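Long-range contact in cell surface protein (Faecalibacterium prausnitzii A2-165, PDB 4GT6), which is of unknown function but carries BspA-type leucine-rich repeats at the bacterial surface, possibly binding other proteins: residues T149-G154 with D169-I174. Numbering follows the deposited sequence.
Sequences TSVADG and DSVTAI
Successive coils of the BspA-type leucine-rich repeat solenoid meet here, where Ser150-Val151 and Ala173-Ile174 pair as short parallel strands, with Thr149, Val171 and Thr172 in the turns leading into them. Backbone atoms do most of the work. Val151 N donates to Ala173 O (2.9 Å), with the donor tilted 19° from the carbonyl plane. Just before this bond, Thr172 N points almost straight at Thr149 O (2.8 Å, 176° at the hydrogen), but lies well above that carbonyl's plane. The same oxygen accepts a long bond from a water (3.2 Å), which also bonds to Thr172 OG1 at 2.8 Å. With chi1 at 73°, Thr172 OG1 sits between its own backbone N and carbonyl carbon, close enough to share this water. CA-H contacts add to the seam: Thr149 CA approaches Ser170 O at 3.4 Å, and Ser150 CA approaches Ala173 O. On one face the CB atoms of Ser150 and Ala173 touch at 4.0 Å; on the other, Val151 and Ile174 turn into the core, both against Leu167, and Val151 CG2 lies 4.4 Å from Val171 CG2. Ser170 OG bonds to Val148 O and Gly147 N, tying the turn to the preceding coil. Val151 also bonds through its backbone to Glu175, and Ile174 passes the pairing on to Arg195. Main-chain bonds thus join the coils, with an apolar inner side and one water bridging Thr149 and Thr172; buried Ala173 N has no partner in the model, so the seam is not fully hydrogen-bonded.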
loop_
_atom_site.group_PDB
_atom_site.type_symbol
_atom_site.label_atom_id
_atom_site.label_comp_id
_atom_site.label_asym_id
_atom_site.label_seq_id
_atom_site.Cartn_x
_atom_site.Cartn_y
_atom_site.Cartn_z
ATOM N N THR A 149 4.319 -9.523 -14.431
ATOM C CA THR A 149 2.957 -9.222 -14.937
ATOM C C THR A 149 2.032 -8.599 -13.898
ATOM O O THR A 149 0.924 -8.179 -14.245
ATOM C CB THR A 149 2.326 -10.469 -15.578
ATOM O OG1 THR A 149 2.320 -11.534 -14.613
ATOM C CG2 THR A 149 3.084 -10.907 -16.847
ATOM N N SER A 150 2.459 -8.514 -12.641
ATOM C CA SER A 150 1.666 -7.790 -11.642
ATOM C C SER A 150 2.510 -7.356 -10.476
ATOM O O SER A 150 3.570 -7.925 -10.224
ATOM C CB SER A 150 0.474 -8.608 -11.140
ATOM O OG SER A 150 0.888 -9.755 -10.422
ATOM N N VAL A 151 2.044 -6.332 -9.760
ATOM C CA VAL A 151 2.709 -5.895 -8.544
ATOM C C VAL A 151 1.844 -6.491 -7.455
ATOM O O VAL A 151 0.704 -6.045 -7.281
ATOM C CB VAL A 151 2.870 -4.355 -8.453
ATOM C CG1 VAL A 151 3.513 -3.966 -7.111
ATOM C CG2 VAL A 151 3.716 -3.845 -9.608
ATOM N N ALA A 152 2.332 -7.549 -6.782
ATOM C CA ALA A 152 1.523 -8.289 -5.795
ATOM C C ALA A 152 1.149 -7.410 -4.589
ATOM O O ALA A 152 1.765 -6.365 -4.362
ATOM C CB ALA A 152 2.252 -9.551 -5.350
ATOM N N ASP A 153 0.093 -7.797 -3.871
ATOM C CA ASP A 153 -0.455 -7.006 -2.768
ATOM C C ASP A 153 0.589 -6.675 -1.703
ATOM O O ASP A 153 1.414 -7.523 -1.353
ATOM C CB ASP A 153 -1.663 -7.699 -2.120
ATOM C CG ASP A 153 -1.372 -9.036 -1.490
ATOM O OD1 ASP A 153 -1.286 -10.044 -2.238
ATOM O OD2 ASP A 153 -1.181 -9.075 -0.266
ATOM N N GLY A 154 0.571 -5.422 -1.269
ATOM C CA GLY A 154 1.443 -4.897 -0.221
ATOM C C GLY A 154 2.924 -4.986 -0.509
ATOM O O GLY A 154 3.726 -4.913 0.418
ATOM N N ASP A 169 5.979 -2.412 -19.132
ATOM C CA ASP A 169 4.798 -2.542 -19.985
ATOM C C ASP A 169 4.028 -3.848 -19.710
ATOM O O ASP A 169 2.818 -3.899 -19.908
ATOM C CB ASP A 169 5.239 -2.485 -21.458
ATOM C CG ASP A 169 5.858 -1.159 -21.906
ATOM O OD1 ASP A 169 5.705 -0.144 -21.179
ATOM O OD2 ASP A 169 6.460 -1.125 -23.003
ATOM N N SER A 170 4.718 -4.895 -19.192
ATOM C CA SER A 170 4.091 -6.194 -18.949
ATOM C C SER A 170 3.140 -6.208 -17.730
ATOM O O SER A 170 2.367 -7.155 -17.591
ATOM C CB SER A 170 5.167 -7.274 -18.792
ATOM O OG SER A 170 6.124 -6.928 -17.802
ATOM N N VAL A 171 3.172 -5.171 -16.856
ATOM C CA VAL A 171 2.332 -5.178 -15.654
ATOM C C VAL A 171 0.850 -4.963 -16.040
ATOM O O VAL A 171 0.516 -3.982 -16.718
ATOM C CB VAL A 171 2.839 -4.164 -14.583
ATOM C CG1 VAL A 171 1.752 -3.842 -13.546
ATOM C CG2 VAL A 171 4.070 -4.722 -13.873
ATOM N N THR A 172 -0.018 -5.895 -15.613
ATOM C CA THR A 172 -1.459 -5.790 -15.887
ATOM C C THR A 172 -2.255 -5.465 -14.623
ATOM O O THR A 172 -3.454 -5.170 -14.720
ATOM C CB THR A 172 -2.021 -7.071 -16.532
ATOM O OG1 THR A 172 -2.100 -8.103 -15.544
ATOM C CG2 THR A 172 -1.220 -7.521 -17.746
ATOM N N ALA A 173 -1.623 -5.589 -13.444
ATOM C CA ALA A 173 -2.320 -5.332 -12.187
ATOM C C ALA A 173 -1.401 -4.774 -11.148
ATOM O O ALA A 173 -0.250 -5.192 -11.047
ATOM C CB ALA A 173 -2.985 -6.609 -11.654
ATOM N N ILE A 174 -1.908 -3.810 -10.379
ATOM C CA ILE A 174 -1.223 -3.232 -9.215
ATOM C C ILE A 174 -2.139 -3.589 -8.072
ATOM O O ILE A 174 -3.207 -2.993 -7.942
ATOM C CB ILE A 174 -0.941 -1.716 -9.354
ATOM C CG1 ILE A 174 -0.086 -1.416 -10.589
ATOM C CG2 ILE A 174 -0.303 -1.155 -8.061
ATOM C CD1 ILE A 174 -0.083 0.113 -10.966
HETATM O O HOH W 1 -1.323 -10.472 -14.297
#